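Local coordinates for protein dITP/XTP pyrophosphatase (Mycobacteroides abscessus, PDB 6WWD) that probably hydrolyses non-canonical purine nucleoside triphosphates such as XTP, dITP and ITP to monophosphate and diphosphate, with magnesium as cofactor, cleansing the nucleotide pool, at residues K2-S7 against L66-D71. Residues are numbered along the deposited sequence; the frame is centred on the assembly and turned at random.
Sequences KILVAS and LACVAD
Three backbone hydrogen bonds stitch strand 2-5 and its continuation to strand 67-77. Leu4 takes part through both polar atoms, its N giving to Ala67 O (2.8 Å) and its O receiving Val69 N (2.9 Å). The third, Ala6 N to Val69 O, is the straightest, with 172° at the hydrogen. At both ends a water takes over: one spans Lys2 O and Ala67 N, the other Ala6 O and Asp71 N. On one face Leu4 has CG anti to its backbone N (chi1 173°), laying CD2 alongside Cys68 SG at 4.0 Å. That sulfur, itself anti to N, also meets the methyl of Ala6 (3.9 Å), where a small residue suits the close approach of Ala70 CB. Both strands belong to the mixed sheet of this HAM1-family protein, strand 2-5 lying between 29-31 and 67-77; helix 49-64, in the right-handed crossover between those two, passes over it and packs on Cys68 and Ala70. Leu66 spreads its methyls beside the aliphatic root of Lys2. On the other face Ile3 and Val69, beta-branched and so suited to extended strands, touch loosely, CG2 to CG2 at 4.3 Å; Val69 also packs on Leu188 of the second subunit, and helix 10-22 covers Val5. Ala6 centres an inverse gamma turn, closed by Ser7 N to Val5 O (2.7 Å), that leads into the predicted substrate-binding segment. Strand 67-77 continues through Asp72, predicted to bind magnesium and act as proton acceptor.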
loop_
_atom_site.group_PDB
_atom_site.type_symbol
_atom_site.label_atom_id
_atom_site.label_comp_id
_atom_site.label_asym_id
_atom_site.label_seq_id
_atom_site.Cartn_x
_atom_site.Cartn_y
_atom_site.Cartn_z
ATOM N N LYS D 2 -27.950 6.384 -24.249
ATOM C CA LYS D 2 -26.566 6.630 -24.619
ATOM C C LYS D 2 -25.651 6.418 -23.424
ATOM O O LYS D 2 -25.982 6.810 -22.301
ATOM C CB LYS D 2 -26.375 8.041 -25.179
ATOM C CG LYS D 2 -26.972 8.244 -26.567
ATOM C CD LYS D 2 -26.539 9.571 -27.144
ATOM C CE LYS D 2 -27.514 10.084 -28.181
ATOM N NZ LYS D 2 -27.407 11.562 -28.356
ATOM N N ILE D 3 -24.510 5.776 -23.681
ATOM C CA ILE D 3 -23.444 5.574 -22.709
ATOM C C ILE D 3 -22.148 6.095 -23.310
ATOM O O ILE D 3 -21.795 5.736 -24.439
ATOM C CB ILE D 3 -23.288 4.088 -22.318
ATOM C CG1 ILE D 3 -24.538 3.595 -21.584
ATOM C CG2 ILE D 3 -22.005 3.868 -21.499
ATOM C CD1 ILE D 3 -24.453 2.178 -21.124
ATOM N N LEU D 4 -21.444 6.946 -22.574
ATOM C CA LEU D 4 -20.153 7.442 -23.032
ATOM C C LEU D 4 -19.054 6.422 -22.714
ATOM O O LEU D 4 -18.890 6.002 -21.559
ATOM C CB LEU D 4 -19.845 8.796 -22.386
ATOM C CG LEU D 4 -18.450 9.376 -22.637
ATOM C CD1 LEU D 4 -18.232 9.756 -24.120
ATOM C CD2 LEU D 4 -18.216 10.578 -21.737
ATOM N N VAL D 5 -18.305 6.007 -23.733
ATOM C CA VAL D 5 -17.058 5.281 -23.512
ATOM C C VAL D 5 -15.903 6.278 -23.614
ATOM O O VAL D 5 -15.718 6.919 -24.656
ATOM C CB VAL D 5 -16.895 4.108 -24.489
ATOM C CG1 VAL D 5 -15.575 3.401 -24.217
ATOM C CG2 VAL D 5 -18.069 3.139 -24.337
ATOM N N ALA D 6 -15.154 6.443 -22.521
ATOM C CA ALA D 6 -14.075 7.433 -22.446
ATOM C C ALA D 6 -12.852 6.940 -23.224
ATOM O O ALA D 6 -11.774 6.692 -22.689
ATOM C CB ALA D 6 -13.716 7.743 -21.000
ATOM N N SER D 7 -13.044 6.817 -24.527
ATOM C CA SER D 7 -12.008 6.314 -25.410
ATOM C C SER D 7 -12.150 6.986 -26.766
ATOM O O SER D 7 -13.248 7.395 -27.152
ATOM C CB SER D 7 -12.117 4.794 -25.569
ATOM O OG SER D 7 -11.131 4.287 -26.448
ATOM N N LEU D 66 -24.027 11.657 -19.236
ATOM C CA LEU D 66 -24.215 10.263 -19.586
ATOM C C LEU D 66 -23.452 9.366 -18.625
ATOM O O LEU D 66 -22.414 9.744 -18.078
ATOM C CB LEU D 66 -23.726 10.000 -21.014
ATOM C CG LEU D 66 -24.356 10.894 -22.098
ATOM C CD1 LEU D 66 -23.682 10.681 -23.453
ATOM C CD2 LEU D 66 -25.843 10.627 -22.169
ATOM N N ALA D 67 -23.981 8.166 -18.417
ATOM C CA ALA D 67 -23.190 7.118 -17.809
ATOM C C ALA D 67 -21.903 6.946 -18.609
ATOM O O ALA D 67 -21.891 7.065 -19.841
ATOM C CB ALA D 67 -23.997 5.818 -17.766
ATOM N N CYS D 68 -20.799 6.721 -17.911
ATOM C CA CYS D 68 -19.507 6.712 -18.572
ATOM C C CYS D 68 -18.728 5.492 -18.125
ATOM O O CYS D 68 -18.606 5.237 -16.930
ATOM C CB CYS D 68 -18.696 7.986 -18.287
ATOM S SG CYS D 68 -17.055 7.858 -19.038
ATOM N N VAL D 69 -18.226 4.737 -19.088
ATOM C CA VAL D 69 -17.313 3.626 -18.855
ATOM C C VAL D 69 -15.923 4.070 -19.290
ATOM O O VAL D 69 -15.755 4.599 -20.399
ATOM C CB VAL D 69 -17.744 2.364 -19.626
ATOM C CG1 VAL D 69 -16.664 1.305 -19.532
ATOM C CG2 VAL D 69 -19.048 1.841 -19.100
ATOM N N ALA D 70 -14.930 3.848 -18.434
ATOM C CA ALA D 70 -13.547 4.182 -18.743
ATOM C C ALA D 70 -12.673 2.989 -18.402
ATOM O O ALA D 70 -13.015 2.187 -17.533
ATOM C CB ALA D 70 -13.066 5.404 -17.961
ATOM N N ASP D 71 -11.534 2.872 -19.076
ATOM C CA ASP D 71 -10.638 1.765 -18.784
ATOM C C ASP D 71 -9.230 2.277 -18.515
ATOM O O ASP D 71 -8.908 3.452 -18.736
ATOM C CB ASP D 71 -10.687 0.710 -19.895
ATOM C CG ASP D 71 -10.555 1.303 -21.254
ATOM O OD1 ASP D 71 -9.641 2.138 -21.453
ATOM O OD2 ASP D 71 -11.404 0.972 -22.112
HETATM O O HOH W 1 -26.369 7.442 -19.792
HETATM O O HOH W 2 -11.057 4.474 -21.208
#